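Local coordinates for fructose-bisphosphate aldolase class I (Thermoproteus tenax, PDB 1W8S), which is a class I aldolase of the DeoC/LacD family, with a TIM-barrel fold, at residues S92-S97 with V109-Y114. The protein carries 2 engineered substitutions. Numbering follows the deposited sequence.
Sequences SVANCS and VGYTIY
Tyr-111 meets Ala-94 at the edge of its ring: the backbone N of Ala-94 lies near the ring plane, 4.3 Å from CE1, and the methyl CB of Ala-94 is 4.4 Å from the same carbon. Within its own strand, Ile-113 CG2 sits in plane at the ring edge. Ser-92 O approaches obliquely, 3.5 Å from the Tyr-111 hydroxyl OH. Tyrosine suits this place because its side chain touches Leu-127 and Ile-130 of helix 120-137 while its hydroxyl bonds Glu-126, whose OE1 also accepts the N-H of Ala-94; one carboxylate oxygen thus ties both segments to that helix. The ring of Tyr-114 receives Ser-92 obliquely, CB lying 3.8 Å from CE2. Serine is small enough for this approach and still polar: its OG, anti to the backbone N (chi1 -174°), reaches a water at 2.6 Å, and that water bonds Tyr-114 OH at 3.0 Å.

No direct hydrogen bond joins the segments. In this TIM barrel, strand 108-113 runs parallel to strand 75-81, while the short 93-94 piece pairs antiparallel with that same strand, as an addition to the parallel barrel. Asn-80 of the shared neighbour suits its position because its amide ND2 donates to both Ser-92 O and Thr-112 O, so one side-chain amide serves a backbone carbonyl of each segment, both in buried residues. Thr-112 directs its hydroxyl OG1 to Glu-144 on the next strand, and its side chain lies about 6 Å from the bound 1,6-di-O-phosphono-beta-D-fructofuranose. Val-93, pointing away from 109-114, packs on Glu-125 of a neighbouring subunit.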
loop_
_atom_site.group_PDB
_atom_site.type_symbol
_atom_site.label_atom_id
_atom_site.label_comp_id
_atom_site.label_asym_id
_atom_site.label_seq_id
_atom_site.Cartn_x
_atom_site.Cartn_y
_atom_site.Cartn_z
ATOM N N SER E 92 10.686 -10.131 2.952
ATOM C CA SER E 92 11.837 -9.863 2.080
ATOM C C SER E 92 11.272 -9.366 0.735
ATOM O O SER E 92 10.556 -10.115 0.076
ATOM C CB SER E 92 12.633 -11.136 1.876
ATOM O OG SER E 92 13.849 -10.895 1.147
ATOM N N VAL E 93 11.521 -8.099 0.389
ATOM C CA VAL E 93 10.972 -7.530 -0.843
ATOM C C VAL E 93 12.041 -7.390 -1.927
ATOM O O VAL E 93 13.231 -7.307 -1.646
ATOM C CB VAL E 93 10.317 -6.157 -0.615
ATOM C CG1 VAL E 93 9.205 -6.241 0.371
ATOM C CG2 VAL E 93 11.317 -5.159 -0.178
ATOM N N ALA E 94 11.588 -7.348 -3.171
ATOM C CA ALA E 94 12.488 -7.257 -4.296
ATOM C C ALA E 94 13.230 -5.953 -4.284
ATOM O O ALA E 94 12.642 -4.895 -4.054
ATOM C CB ALA E 94 11.705 -7.398 -5.616
ATOM N N ASN E 95 14.534 -6.021 -4.494
ATOM C CA ASN E 95 15.350 -4.825 -4.697
ATOM C C ASN E 95 15.832 -4.717 -6.144
ATOM O O ASN E 95 16.655 -3.839 -6.478
ATOM C CB ASN E 95 16.562 -4.801 -3.748
ATOM C CG ASN E 95 17.437 -5.992 -3.894
ATOM O OD1 ASN E 95 18.104 -6.162 -4.915
ATOM N ND2 ASN E 95 17.458 -6.837 -2.873
ATOM N N CYS E 96 15.346 -5.621 -6.979
ATOM C CA CYS E 96 15.743 -5.773 -8.385
ATOM C C CYS E 96 14.588 -6.366 -9.147
ATOM O O CYS E 96 13.852 -7.194 -8.587
ATOM C CB CYS E 96 16.934 -6.725 -8.482
ATOM S SG CYS E 96 17.788 -6.786 -10.078
ATOM N N SER E 97 14.455 -5.989 -10.422
ATOM C CA SER E 97 13.464 -6.569 -11.336
ATOM C C SER E 97 14.081 -7.686 -12.127
ATOM O O SER E 97 15.327 -7.783 -12.246
ATOM C CB SER E 97 12.954 -5.537 -12.327
ATOM O OG SER E 97 13.971 -4.993 -13.127
ATOM N N VAL E 109 16.535 -16.421 -11.855
ATOM C CA VAL E 109 16.261 -15.530 -10.737
ATOM C C VAL E 109 15.788 -16.320 -9.543
ATOM O O VAL E 109 15.160 -17.389 -9.671
ATOM C CB VAL E 109 15.248 -14.405 -11.063
ATOM C CG1 VAL E 109 15.867 -13.392 -12.037
ATOM C CG2 VAL E 109 13.943 -14.958 -11.598
ATOM N N GLY E 110 16.099 -15.784 -8.380
ATOM C CA GLY E 110 15.698 -16.353 -7.106
ATOM C C GLY E 110 14.876 -15.396 -6.292
ATOM O O GLY E 110 15.057 -14.186 -6.320
ATOM N N TYR E 111 13.951 -15.946 -5.530
ATOM C CA TYR E 111 13.067 -15.157 -4.680
ATOM C C TYR E 111 12.698 -15.947 -3.417
ATOM O O TYR E 111 12.205 -17.079 -3.501
ATOM C CB TYR E 111 11.794 -14.723 -5.423
ATOM C CG TYR E 111 10.960 -13.688 -4.697
ATOM C CD1 TYR E 111 11.229 -12.342 -4.836
ATOM C CD2 TYR E 111 9.861 -14.057 -3.878
ATOM C CE1 TYR E 111 10.439 -11.375 -4.195
ATOM C CE2 TYR E 111 9.104 -13.122 -3.230
ATOM C CZ TYR E 111 9.397 -11.779 -3.365
ATOM O OH TYR E 111 8.610 -10.864 -2.724
ATOM N N THR E 112 12.973 -15.353 -2.269
ATOM C CA THR E 112 12.624 -15.958 -0.976
ATOM C C THR E 112 11.199 -15.690 -0.559
ATOM O O THR E 112 10.702 -14.548 -0.659
ATOM C CB THR E 112 13.598 -15.467 0.104
ATOM O OG1 THR E 112 14.909 -15.930 -0.225
ATOM C CG2 THR E 112 13.302 -16.129 1.434
ATOM N N ILE E 113 10.518 -16.745 -0.093
ATOM C CA ILE E 113 9.224 -16.576 0.537
ATOM C C ILE E 113 9.283 -17.159 1.941
ATOM O O ILE E 113 10.044 -18.104 2.188
ATOM C CB ILE E 113 8.088 -17.201 -0.267
ATOM C CG1 ILE E 113 8.313 -18.722 -0.477
ATOM C CG2 ILE E 113 7.907 -16.493 -1.594
ATOM C CD1 ILE E 113 7.130 -19.446 -1.060
ATOM N N TYR E 114 8.501 -16.565 2.848
ATOM C CA TYR E 114 8.364 -17.040 4.236
ATOM C C TYR E 114 6.892 -17.374 4.532
ATOM O O TYR E 114 6.172 -16.600 5.174
ATOM C CB TYR E 114 8.859 -16.011 5.253
ATOM C CG TYR E 114 10.269 -15.539 5.029
ATOM C CD1 TYR E 114 11.330 -16.401 5.093
ATOM C CD2 TYR E 114 10.541 -14.190 4.755
ATOM C CE1 TYR E 114 12.646 -15.943 4.878
ATOM C CE2 TYR E 114 11.854 -13.739 4.528
ATOM C CZ TYR E 114 12.884 -14.616 4.596
ATOM O OH TYR E 114 14.167 -14.164 4.404
HETATM O O HOH W 1 15.191 -12.967 1.874
#